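Local coordinates for AdeR (Acinetobacter baumannii, PDB 5X5L), which probably acts as the transcription-regulating response regulator of a two-component system, here represented by its C-terminal DNA-binding domain bound to an intercistronic DNA, at residues 6-11 against 83-88; 13-18 against 33-38; 46-51 against 93-98. All blocks are in the same frame, centred on the assembly; numbering follows the deposited sequence.

Interaction 1 (6-11 against 83-88)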
loop_
_atom_site.group_PDB
_atom_site.type_symbol
_atom_site.label_atom_id
_atom_site.label_comp_id
_atom_site.label_asym_id
_atom_site.label_seq_id
_atom_site.Cartn_x
_atom_site.Cartn_y
_atom_site.Cartn_z
ATOM N N LYS C 6 2.347 20.718 16.378
ATOM C CA LYS C 6 1.658 20.882 17.663
ATOM C C LYS C 6 0.547 19.858 17.870
ATOM O O LYS C 6 -0.643 20.170 17.743
ATOM C CB LYS C 6 1.117 22.309 17.797
ATOM C CG LYS C 6 0.567 22.707 19.157
ATOM C CD LYS C 6 -0.049 24.107 19.120
ATOM C CE LYS C 6 0.979 25.236 19.001
ATOM N NZ LYS C 6 1.866 25.323 20.192
ATOM N N ASN C 7 0.943 18.614 18.143
ATOM C CA ASN C 7 0.009 17.538 18.508
ATOM C C ASN C 7 -0.907 17.011 17.354
ATOM O O ASN C 7 -1.844 16.245 17.582
ATOM C CB ASN C 7 -0.759 17.938 19.824
ATOM C CG ASN C 7 -1.681 16.880 20.322
ATOM O OD1 ASN C 7 -1.253 15.904 20.939
ATOM N ND2 ASN C 7 -2.989 17.098 20.166
ATOM N N ILE C 8 -0.589 17.386 16.098
ATOM C CA ILE C 8 -1.277 16.881 14.895
ATOM C C ILE C 8 -0.225 16.328 13.938
ATOM O O ILE C 8 0.574 17.089 13.372
ATOM C CB ILE C 8 -2.090 17.983 14.173
ATOM C CG1 ILE C 8 -3.276 18.400 15.053
ATOM C CG2 ILE C 8 -2.560 17.503 12.790
ATOM C CD1 ILE C 8 -4.250 19.378 14.435
ATOM N N GLU C 9 -0.253 15.014 13.727
ATOM C CA GLU C 9 0.661 14.337 12.810
ATOM C C GLU C 9 -0.118 13.866 11.588
ATOM O O GLU C 9 -1.195 13.296 11.722
ATOM C CB GLU C 9 1.327 13.156 13.527
ATOM C CG GLU C 9 2.361 12.414 12.700
ATOM C CD GLU C 9 3.209 11.449 13.498
ATOM O OE1 GLU C 9 3.147 11.418 14.742
ATOM O OE2 GLU C 9 3.965 10.693 12.867
ATOM N N ILE C 10 0.432 14.127 10.408
ATOM C CA ILE C 10 -0.096 13.616 9.142
ATOM C C ILE C 10 0.979 12.746 8.503
ATOM O O ILE C 10 2.057 13.235 8.174
ATOM C CB ILE C 10 -0.484 14.760 8.183
ATOM C CG1 ILE C 10 -1.573 15.628 8.818
ATOM C CG2 ILE C 10 -0.908 14.199 6.824
ATOM C CD1 ILE C 10 -1.910 16.867 8.022
ATOM N N ASP C 11 0.687 11.455 8.372
ATOM C CA ASP C 11 1.523 10.521 7.621
ATOM C C ASP C 11 0.982 10.501 6.192
ATOM O O ASP C 11 -0.127 10.007 5.943
ATOM C CB ASP C 11 1.459 9.126 8.248
ATOM C CG ASP C 11 2.382 8.119 7.574
ATOM O OD1 ASP C 11 3.085 8.472 6.594
ATOM O OD2 ASP C 11 2.387 6.948 8.046
ATOM N N GLN C 83 -11.609 14.742 19.626
ATOM C CA GLN C 83 -10.311 14.290 20.162
ATOM C C GLN C 83 -9.695 15.356 21.071
ATOM O O GLN C 83 -8.468 15.428 21.205
ATOM C CB GLN C 83 -9.348 13.917 19.028
ATOM C CG GLN C 83 -9.936 12.985 17.979
ATOM C CD GLN C 83 -10.610 11.752 18.552
ATOM O OE1 GLN C 83 -10.152 11.173 19.543
ATOM N NE2 GLN C 83 -11.714 11.347 17.926
ATOM N N GLY C 84 -10.534 16.171 21.710
ATOM C CA GLY C 84 -10.074 17.201 22.641
ATOM C C GLY C 84 -9.216 18.313 22.061
ATOM O O GLY C 84 -8.363 18.851 22.764
ATOM N N ILE C 85 -9.435 18.663 20.793
ATOM C CA ILE C 85 -8.709 19.767 20.150
ATOM C C ILE C 85 -9.706 20.860 19.732
ATOM O O ILE C 85 -10.397 20.740 18.708
ATOM C CB ILE C 85 -7.841 19.295 18.964
ATOM C CG1 ILE C 85 -6.725 18.357 19.477
ATOM C CG2 ILE C 85 -7.249 20.507 18.246
ATOM C CD1 ILE C 85 -5.735 17.903 18.418
ATOM N N PHE C 86 -9.738 21.914 20.544
ATOM C CA PHE C 86 -10.689 23.014 20.397
ATOM C C PHE C 86 -10.137 24.294 19.737
ATOM O O PHE C 86 -10.843 24.869 18.892
ATOM C CB PHE C 86 -11.311 23.276 21.754
ATOM C CG PHE C 86 -12.347 22.241 22.108
ATOM C CD1 PHE C 86 -11.987 21.060 22.767
ATOM C CD2 PHE C 86 -13.690 22.414 21.723
ATOM C CE1 PHE C 86 -12.941 20.109 23.063
ATOM C CE2 PHE C 86 -14.637 21.456 22.026
ATOM C CZ PHE C 86 -14.271 20.305 22.692
ATOM N N GLN C 87 -8.920 24.614 20.043
ATOM C CA GLN C 87 -8.333 25.880 19.560
ATOM C C GLN C 87 -7.793 25.810 18.142
ATOM O O GLN C 87 -6.935 26.690 17.807
ATOM C CB GLN C 87 -7.291 26.374 20.569
ATOM C CG GLN C 87 -7.871 26.725 21.956
ATOM C CD GLN C 87 -6.785 27.086 22.963
ATOM O OE1 GLN C 87 -5.808 27.739 22.597
ATOM N NE2 GLN C 87 -6.943 26.663 24.233
ATOM N N MET C 88 -8.225 24.890 17.275
ATOM C CA MET C 88 -7.785 24.837 15.886
ATOM C C MET C 88 -8.871 25.383 14.964
ATOM O O MET C 88 -9.996 25.551 15.358
ATOM C CB MET C 88 -7.457 23.389 15.492
ATOM C CG MET C 88 -6.280 22.776 16.197
ATOM S SD MET C 88 -4.626 23.224 15.681
ATOM C CE MET C 88 -3.722 22.188 16.817
#
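The one flat group in this contact is the side-chain amide of Asn7, which lies beside the methyl Ile85 CD1 as the two side chains cross obliquely. Here the N-terminal β-sheet of a winged-helix domain of the OmpR/PhoB type touches the loop that leaves helix 66-81. Gly84 suits the start of that loop: it is the C-prime residue of the Schellman motif that ends helix 66-81, a place whose positive phi glycine takes easily, and the turn lets Ile85 reach back to strand 8-11. Apolar side chains do the joining. Ile8, a β-branched residue at home in a strand, crosses Ile85 obliquely, CG1 of Ile8 lying 4.2 Å from Ile85 CD1. It also touches Leu80 on helix 66-81 and Ile19 on strand 16-19, so this isoleucine fills the junction of sheet, helix and loop. Met88 comes from the far end of the loop with its chain bent at chi2 (-77°), a fold that an unbranched thioether allows easily. The bend sends it tip to tip against Ile8, with Met88 CE 3.7 Å from Ile8 CD1. The same methyl, Met88 CE, also lies 3.8 Å from the backbone oxygen Lys6 O.

Interaction 2 (13-18 against 33-38). With nucleotides of chain J.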
loop_
_atom_site.group_PDB
_atom_site.type_symbol
_atom_site.label_atom_id
_atom_site.label_comp_id
_atom_site.label_asym_id
_atom_site.label_seq_id
_atom_site.Cartn_x
_atom_site.Cartn_y
_atom_site.Cartn_z
ATOM N N ASP C 13 2.061 8.958 3.412
ATOM C CA ASP C 13 2.104 7.692 2.658
ATOM C C ASP C 13 0.869 6.819 2.919
ATOM O O ASP C 13 0.308 6.217 1.988
ATOM C CB ASP C 13 3.382 6.877 2.956
ATOM C CG ASP C 13 4.640 7.723 3.129
ATOM O OD1 ASP C 13 4.677 8.902 2.693
ATOM O OD2 ASP C 13 5.605 7.172 3.724
ATOM N N THR C 14 0.466 6.741 4.186
ATOM C CA THR C 14 -0.751 6.043 4.561
ATOM C C THR C 14 -2.046 6.850 4.394
ATOM O O THR C 14 -3.113 6.254 4.478
ATOM C CB THR C 14 -0.661 5.515 6.019
ATOM O OG1 THR C 14 -0.320 6.581 6.896
ATOM C CG2 THR C 14 0.390 4.435 6.154
ATOM N N HIS C 15 -1.974 8.181 4.195
ATOM C CA HIS C 15 -3.149 9.080 4.202
ATOM C C HIS C 15 -3.847 9.163 5.570
ATOM O O HIS C 15 -5.057 9.419 5.657
ATOM C CB HIS C 15 -4.130 8.692 3.079
ATOM C CG HIS C 15 -4.163 9.651 1.927
ATOM N ND1 HIS C 15 -5.304 10.368 1.622
ATOM C CD2 HIS C 15 -3.225 10.003 1.017
ATOM C CE1 HIS C 15 -5.067 11.127 0.569
ATOM N NE2 HIS C 15 -3.814 10.930 0.185
ATOM N N SER C 16 -3.066 8.987 6.636
ATOM C CA SER C 16 -3.574 8.989 8.001
ATOM C C SER C 16 -3.259 10.318 8.687
ATOM O O SER C 16 -2.173 10.864 8.492
ATOM C CB SER C 16 -2.927 7.850 8.789
ATOM O OG SER C 16 -2.797 6.698 7.980
ATOM N N VAL C 17 -4.207 10.820 9.496
ATOM C CA VAL C 17 -3.949 11.963 10.377
ATOM C C VAL C 17 -4.155 11.502 11.826
ATOM O O VAL C 17 -5.213 10.965 12.164
ATOM C CB VAL C 17 -4.864 13.157 10.058
ATOM C CG1 VAL C 17 -4.746 13.524 8.584
ATOM C CG2 VAL C 17 -6.278 12.802 10.380
ATOM N N TYR C 18 -3.134 11.709 12.660
ATOM C CA TYR C 18 -3.152 11.295 14.068
ATOM C C TYR C 18 -3.209 12.493 15.026
ATOM O O TYR C 18 -2.623 13.542 14.749
ATOM C CB TYR C 18 -1.897 10.487 14.369
ATOM C CG TYR C 18 -1.874 9.118 13.737
ATOM C CD1 TYR C 18 -2.514 8.052 14.351
ATOM C CD2 TYR C 18 -1.181 8.876 12.544
ATOM C CE1 TYR C 18 -2.484 6.774 13.801
ATOM C CE2 TYR C 18 -1.130 7.606 11.990
ATOM C CZ TYR C 18 -1.804 6.562 12.608
ATOM O OH TYR C 18 -1.778 5.292 12.085
ATOM N N THR C 33 -11.740 15.332 1.071
ATOM C CA THR C 33 -11.750 16.794 1.173
ATOM C C THR C 33 -11.153 17.263 2.497
ATOM O O THR C 33 -10.268 18.107 2.518
ATOM C CB THR C 33 -13.174 17.368 1.029
ATOM O OG1 THR C 33 -13.699 16.936 -0.224
ATOM C CG2 THR C 33 -13.144 18.891 1.076
ATOM N N GLU C 34 -11.645 16.685 3.591
ATOM C CA GLU C 34 -11.164 16.987 4.949
ATOM C C GLU C 34 -9.657 16.728 5.111
ATOM O O GLU C 34 -8.957 17.517 5.740
ATOM C CB GLU C 34 -11.964 16.200 5.988
ATOM C CG GLU C 34 -13.406 16.677 6.157
ATOM C CD GLU C 34 -14.327 15.685 6.879
ATOM O OE1 GLU C 34 -13.855 14.639 7.381
ATOM O OE2 GLU C 34 -15.546 15.958 6.946
ATOM N N TYR C 35 -9.163 15.632 4.543
ATOM C CA TYR C 35 -7.725 15.330 4.560
ATOM C C TYR C 35 -6.923 16.412 3.831
ATOM O O TYR C 35 -5.878 16.840 4.307
ATOM C CB TYR C 35 -7.438 13.963 3.913
ATOM C CG TYR C 35 -5.965 13.643 3.836
ATOM C CD1 TYR C 35 -5.325 13.013 4.905
ATOM C CD2 TYR C 35 -5.210 13.970 2.715
ATOM C CE1 TYR C 35 -3.967 12.704 4.852
ATOM C CE2 TYR C 35 -3.855 13.672 2.660
ATOM C CZ TYR C 35 -3.241 13.036 3.731
ATOM O OH TYR C 35 -1.894 12.738 3.668
ATOM N N LYS C 36 -7.407 16.824 2.666
ATOM C CA LYS C 36 -6.731 17.848 1.864
ATOM C C LYS C 36 -6.653 19.186 2.603
ATOM O O LYS C 36 -5.616 19.832 2.592
ATOM C CB LYS C 36 -7.419 18.042 0.505
ATOM C CG LYS C 36 -7.202 16.895 -0.465
ATOM C CD LYS C 36 -7.629 17.247 -1.884
ATOM C CE LYS C 36 -7.674 15.928 -2.667
ATOM N NZ LYS C 36 -7.933 16.086 -4.120
ATOM N N ILE C 37 -7.742 19.575 3.255
ATOM C CA ILE C 37 -7.797 20.814 4.033
ATOM C C ILE C 37 -6.713 20.820 5.112
ATOM O O ILE C 37 -5.857 21.709 5.117
ATOM C CB ILE C 37 -9.207 21.045 4.640
ATOM C CG1 ILE C 37 -10.188 21.418 3.517
ATOM C CG2 ILE C 37 -9.190 22.148 5.691
ATOM C CD1 ILE C 37 -11.637 21.488 3.945
ATOM N N ILE C 38 -6.740 19.828 5.999
ATOM C CA ILE C 38 -5.773 19.753 7.103
ATOM C C ILE C 38 -4.321 19.618 6.625
ATOM O O ILE C 38 -3.412 20.192 7.236
ATOM C CB ILE C 38 -6.137 18.635 8.121
ATOM C CG1 ILE C 38 -5.288 18.724 9.399
ATOM C CG2 ILE C 38 -5.981 17.248 7.523
ATOM C CD1 ILE C 38 -5.497 20.003 10.183
ATOM P P DT J 15 -15.765 14.658 0.680
ATOM O OP1 DT J 15 -14.304 14.514 0.488
ATOM O OP2 DT J 15 -16.294 15.023 2.017
ATOM O "O5'" DT J 15 -16.293 15.691 -0.410
ATOM C "C5'" DT J 15 -16.482 15.291 -1.778
ATOM C "C4'" DT J 15 -17.761 15.903 -2.294
ATOM O "O4'" DT J 15 -18.900 15.286 -1.655
ATOM C "C3'" DT J 15 -17.872 17.399 -2.002
ATOM O "O3'" DT J 15 -17.949 18.128 -3.223
ATOM C "C2'" DT J 15 -19.143 17.535 -1.183
ATOM C "C1'" DT J 15 -19.903 16.270 -1.515
ATOM N N1 DT J 15 -20.867 15.796 -0.492
ATOM C C2 DT J 15 -22.198 15.674 -0.830
ATOM O O2 DT J 15 -22.637 15.976 -1.927
ATOM N N3 DT J 15 -23.002 15.190 0.173
ATOM C C4 DT J 15 -22.616 14.825 1.450
ATOM O O4 DT J 15 -23.453 14.406 2.245
ATOM C C5 DT J 15 -21.204 14.970 1.733
ATOM C C7 DT J 15 -20.694 14.607 3.092
ATOM C C6 DT J 15 -20.412 15.439 0.760
#
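Tyr35 holds CG anti to its backbone N (chi1 177°), which carries the ring out from helix 32-41 toward the sheet, while His15 turns its imidazole to meet it with chi1 at -108°, away from the usual staggered positions. His15 lies just before strand 16-19 in a G1 β-bulge, with His15 and Ser16 both facing Asp11, and its positive phi belongs to that bulge. The contact joins the N-terminal sheet of the winged-helix domain to the first helix of its helical core. The two rings form an offset stack, planes 15° apart and centroids 4.0 Å apart; flat aromatic groups suit this place, since they can lie face to face where strand and helix axes are 10.0 Å apart. His15 ND1 sits above the middle of the tyrosine ring, and His15 CE1 comes to 3.5 Å from Tyr35 CE2. Two residues on, in the strand itself, Val17 points into the same interface: its CG1 lies 3.8 Å from Tyr35 CD1 and 4.1 Å from Ile38 CG2, a small branched group suited to the angle between ring and helix. Ile10 of strand 8-11 packs against both Tyr35 and Ile38 and extends this core. Within the turn, Thr14 OG1 and Ser16 OG are hydrogen-bonded at 2.7 Å. Thr14 and His15 also pack against His46 and Val95 of a second subunit, consistent with head-to-tail pairing on DNA. The helical segment's other end meets DNA: in the first turn, Thr33 N donates to OP1 of DT15 of chain J at 2.8 Å.

Interaction 3 (46-51 against 93-98). With nucleotides of chain I.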
loop_
_atom_site.group_PDB
_atom_site.type_symbol
_atom_site.label_atom_id
_atom_site.label_comp_id
_atom_site.label_asym_id
_atom_site.label_seq_id
_atom_site.Cartn_x
_atom_site.Cartn_y
_atom_site.Cartn_z
ATOM N N HIS C 46 -0.091 29.224 10.641
ATOM C CA HIS C 46 -0.561 30.549 11.047
ATOM C C HIS C 46 -1.130 31.401 9.912
ATOM O O HIS C 46 -1.723 32.439 10.178
ATOM C CB HIS C 46 0.546 31.299 11.781
ATOM C CG HIS C 46 1.143 30.510 12.904
ATOM N ND1 HIS C 46 0.438 30.191 14.044
ATOM C CD2 HIS C 46 2.352 29.921 13.037
ATOM C CE1 HIS C 46 1.198 29.478 14.851
ATOM N NE2 HIS C 46 2.367 29.295 14.261
ATOM N N LYS C 47 -0.966 30.964 8.664
ATOM C CA LYS C 47 -1.500 31.699 7.519
ATOM C C LYS C 47 -3.020 31.649 7.475
ATOM O O LYS C 47 -3.625 30.617 7.769
ATOM C CB LYS C 47 -0.946 31.129 6.216
ATOM C CG LYS C 47 -1.372 31.898 4.978
ATOM C CD LYS C 47 -0.948 31.171 3.710
ATOM C CE LYS C 47 -1.578 31.797 2.479
ATOM N NZ LYS C 47 -2.953 31.348 2.234
ATOM N N VAL C 48 -3.617 32.771 7.090
ATOM C CA VAL C 48 -5.045 32.839 6.785
ATOM C C VAL C 48 -5.229 32.419 5.335
ATOM O O VAL C 48 -4.749 33.104 4.429
ATOM C CB VAL C 48 -5.612 34.270 6.965
ATOM C CG1 VAL C 48 -7.094 34.311 6.598
ATOM C CG2 VAL C 48 -5.381 34.762 8.381
ATOM N N PHE C 49 -5.910 31.297 5.127
ATOM C CA PHE C 49 -6.283 30.847 3.784
ATOM C C PHE C 49 -7.661 31.375 3.470
ATOM O O PHE C 49 -8.545 31.310 4.316
ATOM C CB PHE C 49 -6.285 29.321 3.711
ATOM C CG PHE C 49 -4.925 28.721 3.890
ATOM C CD1 PHE C 49 -4.398 28.499 5.158
ATOM C CD2 PHE C 49 -4.151 28.415 2.789
ATOM C CE1 PHE C 49 -3.142 27.961 5.324
ATOM C CE2 PHE C 49 -2.880 27.874 2.943
ATOM C CZ PHE C 49 -2.376 27.640 4.219
ATOM N N THR C 50 -7.852 31.903 2.267
ATOM C CA THR C 50 -9.177 32.347 1.837
ATOM C C THR C 50 -10.010 31.121 1.447
ATOM O O THR C 50 -9.498 30.010 1.303
ATOM C CB THR C 50 -9.114 33.313 0.630
ATOM O OG1 THR C 50 -8.448 32.686 -0.478
ATOM C CG2 THR C 50 -8.336 34.553 0.964
ATOM N N ARG C 51 -11.305 31.339 1.292
ATOM C CA ARG C 51 -12.219 30.287 0.861
ATOM C C ARG C 51 -11.896 29.857 -0.566
ATOM O O ARG C 51 -11.975 28.675 -0.881
ATOM C CB ARG C 51 -13.676 30.738 0.983
ATOM C CG ARG C 51 -14.105 30.940 2.424
ATOM C CD ARG C 51 -15.451 31.618 2.554
ATOM N NE ARG C 51 -16.004 31.496 3.889
ATOM C CZ ARG C 51 -15.693 32.255 4.940
ATOM N NH1 ARG C 51 -14.806 33.236 4.844
ATOM N NH2 ARG C 51 -16.280 32.019 6.112
ATOM N N ARG C 93 -12.734 36.633 10.269
ATOM C CA ARG C 93 -13.969 37.179 9.723
ATOM C C ARG C 93 -13.734 38.013 8.457
ATOM O O ARG C 93 -12.927 38.941 8.443
ATOM C CB ARG C 93 -14.626 38.025 10.812
ATOM C CG ARG C 93 -15.978 38.635 10.502
ATOM C CD ARG C 93 -16.331 39.516 11.698
ATOM N NE ARG C 93 -17.518 40.338 11.505
ATOM C CZ ARG C 93 -18.779 39.920 11.639
ATOM N NH1 ARG C 93 -19.075 38.655 11.965
ATOM N NH2 ARG C 93 -19.779 40.788 11.450
ATOM N N GLY C 94 -14.429 37.639 7.391
ATOM C CA GLY C 94 -14.349 38.332 6.106
ATOM C C GLY C 94 -13.194 37.930 5.202
ATOM O O GLY C 94 -13.121 38.425 4.081
ATOM N N VAL C 95 -12.303 37.055 5.674
ATOM C CA VAL C 95 -11.107 36.658 4.914
ATOM C C VAL C 95 -11.122 35.147 4.671
ATOM O O VAL C 95 -11.124 34.708 3.521
ATOM C CB VAL C 95 -9.788 37.101 5.615
ATOM C CG1 VAL C 95 -8.664 37.295 4.590
ATOM C CG2 VAL C 95 -9.980 38.374 6.422
ATOM N N GLY C 96 -11.136 34.361 5.749
ATOM C CA GLY C 96 -11.261 32.902 5.633
ATOM C C GLY C 96 -10.957 32.157 6.923
ATOM O O GLY C 96 -11.651 32.344 7.930
ATOM N N TYR C 97 -9.933 31.300 6.892
ATOM C CA TYR C 97 -9.613 30.423 8.013
ATOM C C TYR C 97 -8.129 30.242 8.241
ATOM O O TYR C 97 -7.312 30.394 7.324
ATOM C CB TYR C 97 -10.223 29.038 7.824
ATOM C CG TYR C 97 -11.720 29.040 7.723
ATOM C CD1 TYR C 97 -12.333 29.175 6.495
ATOM C CD2 TYR C 97 -12.522 28.933 8.867
ATOM C CE1 TYR C 97 -13.711 29.188 6.378
ATOM C CE2 TYR C 97 -13.891 28.939 8.776
ATOM C CZ TYR C 97 -14.496 29.057 7.504
ATOM O OH TYR C 97 -15.857 29.036 7.379
ATOM N N ARG C 98 -7.812 29.868 9.476
ATOM C CA ARG C 98 -6.439 29.784 9.968
ATOM C C ARG C 98 -6.376 28.593 10.895
ATOM O O ARG C 98 -7.333 28.287 11.621
ATOM C CB ARG C 98 -6.082 31.111 10.712
ATOM C CG ARG C 98 -5.773 31.157 12.196
ATOM C CD ARG C 98 -5.852 32.632 12.603
ATOM N NE ARG C 98 -4.779 33.327 11.928
ATOM C CZ ARG C 98 -4.596 34.631 11.781
ATOM N NH1 ARG C 98 -5.419 35.509 12.335
ATOM N NH2 ARG C 98 -3.554 35.078 11.065
ATOM P P DG I 5 -17.429 35.314 7.260
ATOM O OP1 DG I 5 -15.951 35.206 7.277
ATOM O OP2 DG I 5 -18.165 35.122 5.984
ATOM O "O5'" DG I 5 -17.948 34.318 8.385
ATOM C "C5'" DG I 5 -17.479 34.454 9.739
ATOM C "C4'" DG I 5 -17.884 33.268 10.585
ATOM O "O4'" DG I 5 -19.316 33.295 10.776
ATOM C "C3'" DG I 5 -17.560 31.876 10.029
ATOM O "O3'" DG I 5 -17.108 31.065 11.123
ATOM C "C2'" DG I 5 -18.877 31.439 9.408
ATOM C "C1'" DG I 5 -19.892 32.074 10.337
ATOM N N9 DG I 5 -21.189 32.387 9.744
ATOM C C8 DG I 5 -21.449 33.116 8.605
ATOM N N7 DG I 5 -22.725 33.240 8.355
ATOM C C5 DG I 5 -23.345 32.578 9.404
ATOM C C6 DG I 5 -24.724 32.389 9.686
ATOM O O6 DG I 5 -25.706 32.777 9.039
ATOM N N1 DG I 5 -24.909 31.652 10.854
ATOM C C2 DG I 5 -23.896 31.168 11.652
ATOM N N2 DG I 5 -24.273 30.483 12.743
ATOM N N3 DG I 5 -22.608 31.344 11.404
ATOM C C4 DG I 5 -22.409 32.055 10.274
ATOM P P DA I 4 -20.508 40.989 5.433
ATOM O OP1 DA I 4 -19.259 41.517 4.828
ATOM O OP2 DA I 4 -21.631 40.532 4.566
ATOM O "O5'" DA I 4 -20.106 39.760 6.355
ATOM C "C5'" DA I 4 -19.325 39.952 7.548
ATOM C "C4'" DA I 4 -19.209 38.645 8.296
ATOM O "O4'" DA I 4 -20.418 38.407 9.060
ATOM C "C3'" DA I 4 -19.006 37.407 7.412
ATOM O "O3'" DA I 4 -17.827 36.730 7.858
ATOM C "C2'" DA I 4 -20.302 36.627 7.582
ATOM C "C1'" DA I 4 -20.742 37.037 8.970
ATOM N N9 DA I 4 -22.175 36.890 9.223
ATOM C C8 DA I 4 -23.223 37.390 8.489
ATOM N N7 DA I 4 -24.405 37.064 8.962
ATOM C C5 DA I 4 -24.115 36.287 10.074
ATOM C C6 DA I 4 -24.936 35.627 11.004
ATOM N N6 DA I 4 -26.270 35.657 10.965
ATOM N N1 DA I 4 -24.332 34.935 11.997
ATOM C C2 DA I 4 -22.991 34.912 12.040
ATOM N N3 DA I 4 -22.113 35.493 11.222
ATOM C C4 DA I 4 -22.747 36.170 10.247
ATOM P P DT I 6 -16.932 29.485 10.974
ATOM O OP1 DT I 6 -15.812 29.052 11.842
ATOM O OP2 DT I 6 -16.907 29.152 9.536
ATOM O "O5'" DT I 6 -18.272 28.924 11.616
ATOM C "C5'" DT I 6 -18.530 29.088 13.017
ATOM C "C4'" DT I 6 -19.673 28.199 13.442
ATOM O "O4'" DT I 6 -20.884 28.593 12.756
ATOM C "C3'" DT I 6 -19.470 26.720 13.141
ATOM O "O3'" DT I 6 -19.731 25.997 14.348
ATOM C "C2'" DT I 6 -20.440 26.441 12.004
ATOM C "C1'" DT I 6 -21.537 27.460 12.214
ATOM N N1 DT I 6 -22.300 27.918 11.020
ATOM C C2 DT I 6 -23.678 27.817 11.024
ATOM O O2 DT I 6 -24.310 27.297 11.930
ATOM N N3 DT I 6 -24.293 28.330 9.910
ATOM C C4 DT I 6 -23.691 28.937 8.829
ATOM O O4 DT I 6 -24.380 29.350 7.900
ATOM C C5 DT I 6 -22.249 29.026 8.893
ATOM C C7 DT I 6 -21.512 29.658 7.753
ATOM C C6 DT I 6 -21.634 28.529 9.976
#
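Arg51 leaves the start of helix 51-58 with CG beside its backbone N, and from CG to NE the extended chain (chi2 170°, chi3 165°) carries the guanidinium to the wing of the winged-helix domain. Arg51 NE makes a salt bridge with Asp70 of helix 66-81. Arg51 CZ lies 3.9 Å from Tyr97 CE1, which covers one face of the guanidinium; over the opposite face sits OP2 of DG5 of chain I. At the tip, Arg51 NH1 passes Gly96 CA and gives a weak hydrogen bond, 3.3 Å, to OP1 of DG5 of chain I, while Arg51 NH2 lies 3.3 Å from Tyr97 OH. The same OP1 of DG5 of chain I takes a straighter bond from Gly94 N, 2.9 Å and 167°, and Tyr97 OH donates to OP2 of DT6 of chain I.

The backbone holds these groups in place. Phe49 and Tyr97 form an antiparallel hydrogen-bonded pair, Phe49 N to Tyr97 O at 2.8 Å and Tyr97 N to Phe49 O at 2.9 Å. Gly96, with Val95 part of a classic β-bulge facing Val92, lies so close to strand 48-50 that a CB would collide with Phe49 O. On the sheet face away from Tyr97, Val48 CG2 lies against a face of the Arg98 guanidinium, 3.3 Å from Arg98 NH2, which bonds weakly to His46 O. At the tip of the hairpin, Arg93 NH2 is hydrogen-bonded to an adenine N3, a minor-groove atom. The salt bridge to Asp70 would hold the Arg51 cation beside the phosphate. Arg51, Gly94 and Tyr97 hold phosphate oxygens and so would be largely indifferent to base sequence, whereas Arg93 reaches a base edge.

How the interactions relate
Interactions 1 and 2 meet in the N-terminal sheet, their centres 12 Å apart: strands 8-11 and 16-19 are neighbours there, and Glu9 O and Asp11 N probably bond to Tyr18 N and Ser16 O. Interaction 2 is nested along the chain within the loop closed by interaction 1, which bridges the sheet to the loop that follows helix 66-81. Interaction 3, in the separate C-terminal sheet, is centred 18 Å from interaction 1 and 20 Å from interaction 2, on the opposite side of the chain's centre from the latter. It follows interaction 2 in series and crosses interaction 1. Interactions 2 and 3 thus place phosphate-binding groups at two distant points of one compact domain.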